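Local coordinates for DUF72 domain-containing protein (Thermotoga maritima, PDB 1VPQ), which is of unknown function but belongs to the DUF72 family, whose members are placed among the TIM-barrel proteins, at residues F156-Y167 / G187-T196. Sequence-based numbering, arbitrary orientation.
With SO4 (sulfate ion), chain D; SO4 (sulfate ion), chain C; SO4 (sulfate ion), chain B.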
loop_
_atom_site.group_PDB
_atom_site.type_symbol
_atom_site.label_atom_id
_atom_site.label_comp_id
_atom_site.label_asym_id
_atom_site.label_seq_id
_atom_site.Cartn_x
_atom_site.Cartn_y
_atom_site.Cartn_z
ATOM N N PHE A 156 3.249 7.071 7.444
ATOM C CA PHE A 156 3.918 7.075 8.749
ATOM C C PHE A 156 3.219 6.153 9.740
ATOM O O PHE A 156 2.001 5.973 9.684
ATOM C CB PHE A 156 3.939 8.477 9.343
ATOM C CG PHE A 156 4.303 9.546 8.368
ATOM C CD1 PHE A 156 5.632 9.781 8.043
ATOM C CD2 PHE A 156 3.317 10.332 7.786
ATOM C CE1 PHE A 156 5.976 10.791 7.130
ATOM C CE2 PHE A 156 3.647 11.345 6.878
ATOM C CZ PHE A 156 4.978 11.574 6.554
ATOM N N ARG A 157 4.008 5.582 10.648
ATOM C CA ARG A 157 3.502 4.732 11.720
ATOM C C ARG A 157 3.484 5.456 13.069
ATOM O O ARG A 157 2.667 5.138 13.929
ATOM C CB ARG A 157 4.369 3.481 11.845
ATOM C CG ARG A 157 3.803 2.420 12.791
ATOM C CD ARG A 157 2.911 1.484 12.035
ATOM N NE ARG A 157 3.698 0.431 11.396
ATOM C CZ ARG A 157 3.412 -0.150 10.236
ATOM N NH1 ARG A 157 2.359 0.226 9.519
ATOM N NH2 ARG A 157 4.202 -1.110 9.779
ATOM N N HIS A 158 4.370 6.431 13.253
ATOM C CA HIS A 158 4.534 7.079 14.555
ATOM C C HIS A 158 3.632 8.323 14.677
ATOM O O HIS A 158 3.522 9.109 13.731
ATOM C CB HIS A 158 6.014 7.443 14.764
ATOM C CG HIS A 158 6.379 7.727 16.190
ATOM N ND1 HIS A 158 6.592 9.005 16.663
ATOM C CD2 HIS A 158 6.566 6.899 17.246
ATOM C CE1 HIS A 158 6.895 8.949 17.948
ATOM N NE2 HIS A 158 6.886 7.683 18.326
ATOM N N TYR A 159 3.007 8.475 15.848
ATOM C CA TYR A 159 2.079 9.571 16.151
ATOM C C TYR A 159 2.657 10.988 15.930
ATOM O O TYR A 159 1.946 11.890 15.479
ATOM C CB TYR A 159 1.557 9.436 17.598
ATOM C CG TYR A 159 2.559 9.845 18.663
ATOM C CD1 TYR A 159 3.586 8.981 19.060
ATOM C CD2 TYR A 159 2.487 11.098 19.266
ATOM C CE1 TYR A 159 4.506 9.355 20.025
ATOM C CE2 TYR A 159 3.408 11.482 20.228
ATOM C CZ TYR A 159 4.420 10.609 20.605
ATOM O OH TYR A 159 5.341 10.992 21.563
ATOM N N SER A 160 3.941 11.164 16.251
ATOM C CA SER A 160 4.644 12.450 16.147
ATOM C C SER A 160 4.472 13.167 14.802
ATOM O O SER A 160 4.672 14.382 14.713
ATOM C CB SER A 160 6.138 12.240 16.410
ATOM O OG SER A 160 6.698 11.308 15.502
ATOM N N TRP A 161 4.119 12.406 13.768
ATOM C CA TRP A 161 3.983 12.928 12.414
ATOM C C TRP A 161 2.645 13.618 12.112
ATOM O O TRP A 161 2.538 14.326 11.111
ATOM C CB TRP A 161 4.203 11.799 11.398
ATOM C CG TRP A 161 5.633 11.360 11.259
ATOM C CD1 TRP A 161 6.199 10.232 11.776
ATOM C CD2 TRP A 161 6.673 12.031 10.533
ATOM N NE1 TRP A 161 7.520 10.168 11.432
ATOM C CE2 TRP A 161 7.841 11.261 10.673
ATOM C CE3 TRP A 161 6.731 13.221 9.790
ATOM C CZ2 TRP A 161 9.054 11.630 10.096
ATOM C CZ3 TRP A 161 7.938 13.587 9.214
ATOM C CH2 TRP A 161 9.083 12.791 9.370
ATOM N N ASP A 162 1.622 13.408 12.942
ATOM C CA ASP A 162 0.288 13.981 12.659
ATOM C C ASP A 162 0.190 15.445 13.086
ATOM O O ASP A 162 -0.525 15.782 14.035
ATOM C CB ASP A 162 -0.847 13.161 13.298
ATOM C CG ASP A 162 -2.228 13.775 13.036
ATOM O OD1 ASP A 162 -2.485 14.173 11.889
ATOM O OD2 ASP A 162 -3.048 13.880 13.976
ATOM N N ARG A 163 0.900 16.303 12.360
ATOM C CA ARG A 163 0.967 17.728 12.667
ATOM C C ARG A 163 0.992 18.515 11.356
ATOM O O ARG A 163 1.317 17.967 10.311
ATOM C CB ARG A 163 2.202 18.041 13.528
ATOM C CG ARG A 163 3.518 17.521 12.963
ATOM C CD ARG A 163 4.678 17.729 13.923
ATOM N NE ARG A 163 4.926 19.140 14.210
ATOM C CZ ARG A 163 5.747 19.601 15.155
ATOM N NH1 ARG A 163 6.433 18.773 15.933
ATOM N NH2 ARG A 163 5.884 20.911 15.321
ATOM N N GLU A 164 0.646 19.792 11.413
ATOM C CA GLU A 164 0.416 20.557 10.189
ATOM C C GLU A 164 1.642 20.619 9.288
ATOM O O GLU A 164 1.533 20.493 8.076
ATOM C CB GLU A 164 -0.070 21.976 10.508
ATOM C CG GLU A 164 -0.597 22.741 9.286
ATOM C CD GLU A 164 -1.601 21.935 8.443
ATOM O OE1 GLU A 164 -2.476 21.240 9.019
ATOM O OE2 GLU A 164 -1.508 21.997 7.195
ATOM N N GLU A 165 2.804 20.807 9.896
ATOM C CA GLU A 165 4.068 20.894 9.166
ATOM C C GLU A 165 4.268 19.713 8.214
ATOM O O GLU A 165 4.832 19.874 7.128
ATOM C CB GLU A 165 5.241 20.967 10.159
ATOM C CG GLU A 165 5.405 22.331 10.860
ATOM C CD GLU A 165 4.812 22.393 12.269
ATOM O OE1 GLU A 165 3.742 21.793 12.542
ATOM O OE2 GLU A 165 5.435 23.076 13.111
ATOM N N THR A 166 3.809 18.529 8.630
ATOM C CA THR A 166 3.965 17.312 7.830
ATOM C C THR A 166 3.159 17.360 6.534
ATOM O O THR A 166 3.659 16.969 5.488
ATOM C CB THR A 166 3.579 16.058 8.625
ATOM O OG1 THR A 166 4.455 15.921 9.752
ATOM C CG2 THR A 166 3.683 14.823 7.763
ATOM N N TYR A 167 1.927 17.851 6.609
ATOM C CA TYR A 167 1.057 17.953 5.438
ATOM C C TYR A 167 1.495 19.080 4.508
ATOM O O TYR A 167 1.398 18.952 3.296
ATOM C CB TYR A 167 -0.400 18.143 5.871
ATOM C CG TYR A 167 -0.880 16.974 6.661
ATOM C CD1 TYR A 167 -1.372 15.841 6.023
ATOM C CD2 TYR A 167 -0.772 16.959 8.044
ATOM C CE1 TYR A 167 -1.773 14.731 6.740
ATOM C CE2 TYR A 167 -1.169 15.852 8.778
ATOM C CZ TYR A 167 -1.676 14.742 8.121
ATOM O OH TYR A 167 -2.084 13.645 8.842
ATOM N N GLY A 187 0.606 5.661 20.447
ATOM C CA GLY A 187 1.805 5.833 19.625
ATOM C C GLY A 187 1.634 5.732 18.124
ATOM O O GLY A 187 2.485 6.212 17.375
ATOM N N LEU A 188 0.548 5.104 17.687
ATOM C CA LEU A 188 0.328 4.833 16.264
ATOM C C LEU A 188 -0.314 6.009 15.542
ATOM O O LEU A 188 -1.001 6.828 16.153
ATOM C CB LEU A 188 -0.549 3.597 16.087
ATOM C CG LEU A 188 0.058 2.277 16.559
ATOM C CD1 LEU A 188 -0.903 1.136 16.293
ATOM C CD2 LEU A 188 1.393 2.026 15.879
ATOM N N PHE A 189 -0.094 6.075 14.234
ATOM C CA PHE A 189 -0.571 7.199 13.443
ATOM C C PHE A 189 -2.084 7.066 13.254
ATOM O O PHE A 189 -2.576 5.981 12.930
ATOM C CB PHE A 189 0.160 7.257 12.097
ATOM C CG PHE A 189 -0.022 8.557 11.363
ATOM C CD1 PHE A 189 -1.093 8.735 10.509
ATOM C CD2 PHE A 189 0.874 9.598 11.526
ATOM C CE1 PHE A 189 -1.276 9.940 9.832
ATOM C CE2 PHE A 189 0.700 10.795 10.845
ATOM C CZ PHE A 189 -0.373 10.966 9.998
ATOM N N PRO A 190 -2.833 8.166 13.473
ATOM C CA PRO A 190 -4.295 8.104 13.378
ATOM C C PRO A 190 -4.836 8.084 11.953
ATOM O O PRO A 190 -4.083 8.200 10.988
ATOM C CB PRO A 190 -4.737 9.387 14.080
ATOM C CG PRO A 190 -3.636 10.341 13.821
ATOM C CD PRO A 190 -2.373 9.518 13.838
ATOM N N TYR A 191 -6.148 7.935 11.846
ATOM C CA TYR A 191 -6.836 7.934 10.559
ATOM C C TYR A 191 -7.112 9.368 10.191
ATOM O O TYR A 191 -7.923 10.013 10.830
ATOM C CB TYR A 191 -8.145 7.151 10.667
ATOM C CG TYR A 191 -9.046 7.213 9.467
ATOM C CD1 TYR A 191 -8.857 6.359 8.390
ATOM C CD2 TYR A 191 -10.117 8.105 9.423
ATOM C CE1 TYR A 191 -9.697 6.409 7.282
ATOM C CE2 TYR A 191 -10.960 8.162 8.331
ATOM C CZ TYR A 191 -10.749 7.310 7.264
ATOM O OH TYR A 191 -11.583 7.356 6.171
ATOM N N ARG A 192 -6.396 9.863 9.189
ATOM C CA ARG A 192 -6.573 11.238 8.692
ATOM C C ARG A 192 -6.989 11.230 7.220
ATOM O O ARG A 192 -6.148 11.051 6.344
ATOM C CB ARG A 192 -5.276 12.064 8.851
ATOM C CG ARG A 192 -4.862 12.463 10.273
ATOM C CD ARG A 192 -6.022 12.414 11.237
ATOM N NE ARG A 192 -5.863 13.188 12.457
ATOM C CZ ARG A 192 -6.558 12.972 13.568
ATOM N NH1 ARG A 192 -7.431 11.972 13.642
ATOM N NH2 ARG A 192 -6.361 13.743 14.624
ATOM N N PRO A 193 -8.291 11.427 6.936
ATOM C CA PRO A 193 -8.725 11.370 5.550
ATOM C C PRO A 193 -8.456 12.713 4.869
ATOM O O PRO A 193 -9.323 13.587 4.816
ATOM C CB PRO A 193 -10.205 11.015 5.661
ATOM C CG PRO A 193 -10.635 11.527 6.994
ATOM C CD PRO A 193 -9.410 11.708 7.851
ATOM N N ILE A 194 -7.222 12.846 4.378
ATOM C CA ILE A 194 -6.669 14.103 3.866
ATOM C C ILE A 194 -5.934 13.849 2.556
ATOM O O ILE A 194 -5.325 12.783 2.368
ATOM C CB ILE A 194 -5.672 14.727 4.887
ATOM C CG1 ILE A 194 -6.426 15.335 6.069
ATOM C CG2 ILE A 194 -4.795 15.821 4.246
ATOM C CD1 ILE A 194 -5.544 15.565 7.253
ATOM N N THR A 195 -5.992 14.834 1.658
ATOM C CA THR A 195 -5.230 14.772 0.409
ATOM C C THR A 195 -4.161 15.868 0.352
ATOM O O THR A 195 -4.416 17.020 0.691
ATOM C CB THR A 195 -6.134 14.902 -0.843
ATOM O OG1 THR A 195 -6.907 16.105 -0.764
ATOM C CG2 THR A 195 -7.061 13.710 -0.956
ATOM N N THR A 196 -2.964 15.481 -0.079
ATOM C CA THR A 196 -1.847 16.403 -0.267
ATOM C C THR A 196 -1.504 16.608 -1.750
ATOM O O THR A 196 -0.658 17.438 -2.080
ATOM C CB THR A 196 -0.602 15.859 0.416
ATOM O OG1 THR A 196 -0.322 14.556 -0.103
ATOM C CG2 THR A 196 -0.808 15.772 1.917
HETATM S S SO4 D . -8.763 7.832 14.723
HETATM O O1 SO4 D . -7.498 7.133 14.974
HETATM O O2 SO4 D . -8.631 9.274 14.960
HETATM O O3 SO4 D . -9.188 7.618 13.353
HETATM O O4 SO4 D . -9.792 7.275 15.581
HETATM S S SO4 C . 6.546 -1.431 12.624
HETATM O O1 SO4 C . 6.848 -1.977 11.303
HETATM O O2 SO4 C . 7.318 -2.120 13.643
HETATM O O3 SO4 C . 6.908 -0.023 12.669
HETATM O O4 SO4 C . 5.126 -1.574 12.918
HETATM S S SO4 B . 2.815 -2.645 6.528
HETATM O O1 SO4 B . 2.673 -1.207 6.738
HETATM O O2 SO4 B . 4.061 -3.123 7.117
HETATM O O3 SO4 B . 1.690 -3.310 7.168
HETATM O O4 SO4 B . 2.853 -2.922 5.096
#
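F189 fills the bend of 156-167. With CG anti to the backbone N (chi1 -166°), its ring is directed against the 3-10 turn 159-161. F189 CE2 lies 3.7 Å from W161 CB, and H158 O sits at the ring edge. The F156 side chain lies beside it, pointing the same way, with the ring planes 40° apart. Y167 OH comes to the ring edge from the opposite direction, 3.4 Å from F189 CZ. Farther along, I194 CD1 makes a CH-pi contact over one face of the Y167 ring.

Backbone bonds join the other end in a single bridge between H158 and L188. Y159 N donates to G187 O at 2.8 Å, and F189 N gives a weak bond to R157 O.

D162 and R192 form a salt bridge with a long, weak bond, D162 OD2 to R192 NE at 3.3 Å. The carboxylate and guanidinium planes stand 77° apart. Y167 OH donates to D162 OD1 at 3.1 Å on the anti side, which helps fix the carboxylate's rotation.

R157 lays CG against L188 CD2 (3.9 Å). Its chain bends at chi2 and chi3, and the guanidinium edge faces two sulfates, probably from the crystallisation liquor. R157 NE reaches O4 of the chain C sulfate at 2.9 Å, and NH1 reaches O1 of the chain B sulfate. A leucine in its place would probably leave both sulfates without the positive group they share.

The contact packs the 3-10 turn and the start of helix 164-173, which follow strand 152-155, against the loop after the neighbouring parallel strand 176-181. This is consistent with the TIM-barrel clan, where loops after the strands commonly line the active site. The two sulfates held by R157 may mark an anion-binding pocket; K84, R203 and Y220 also hydrogen-bond sulfate in this structure.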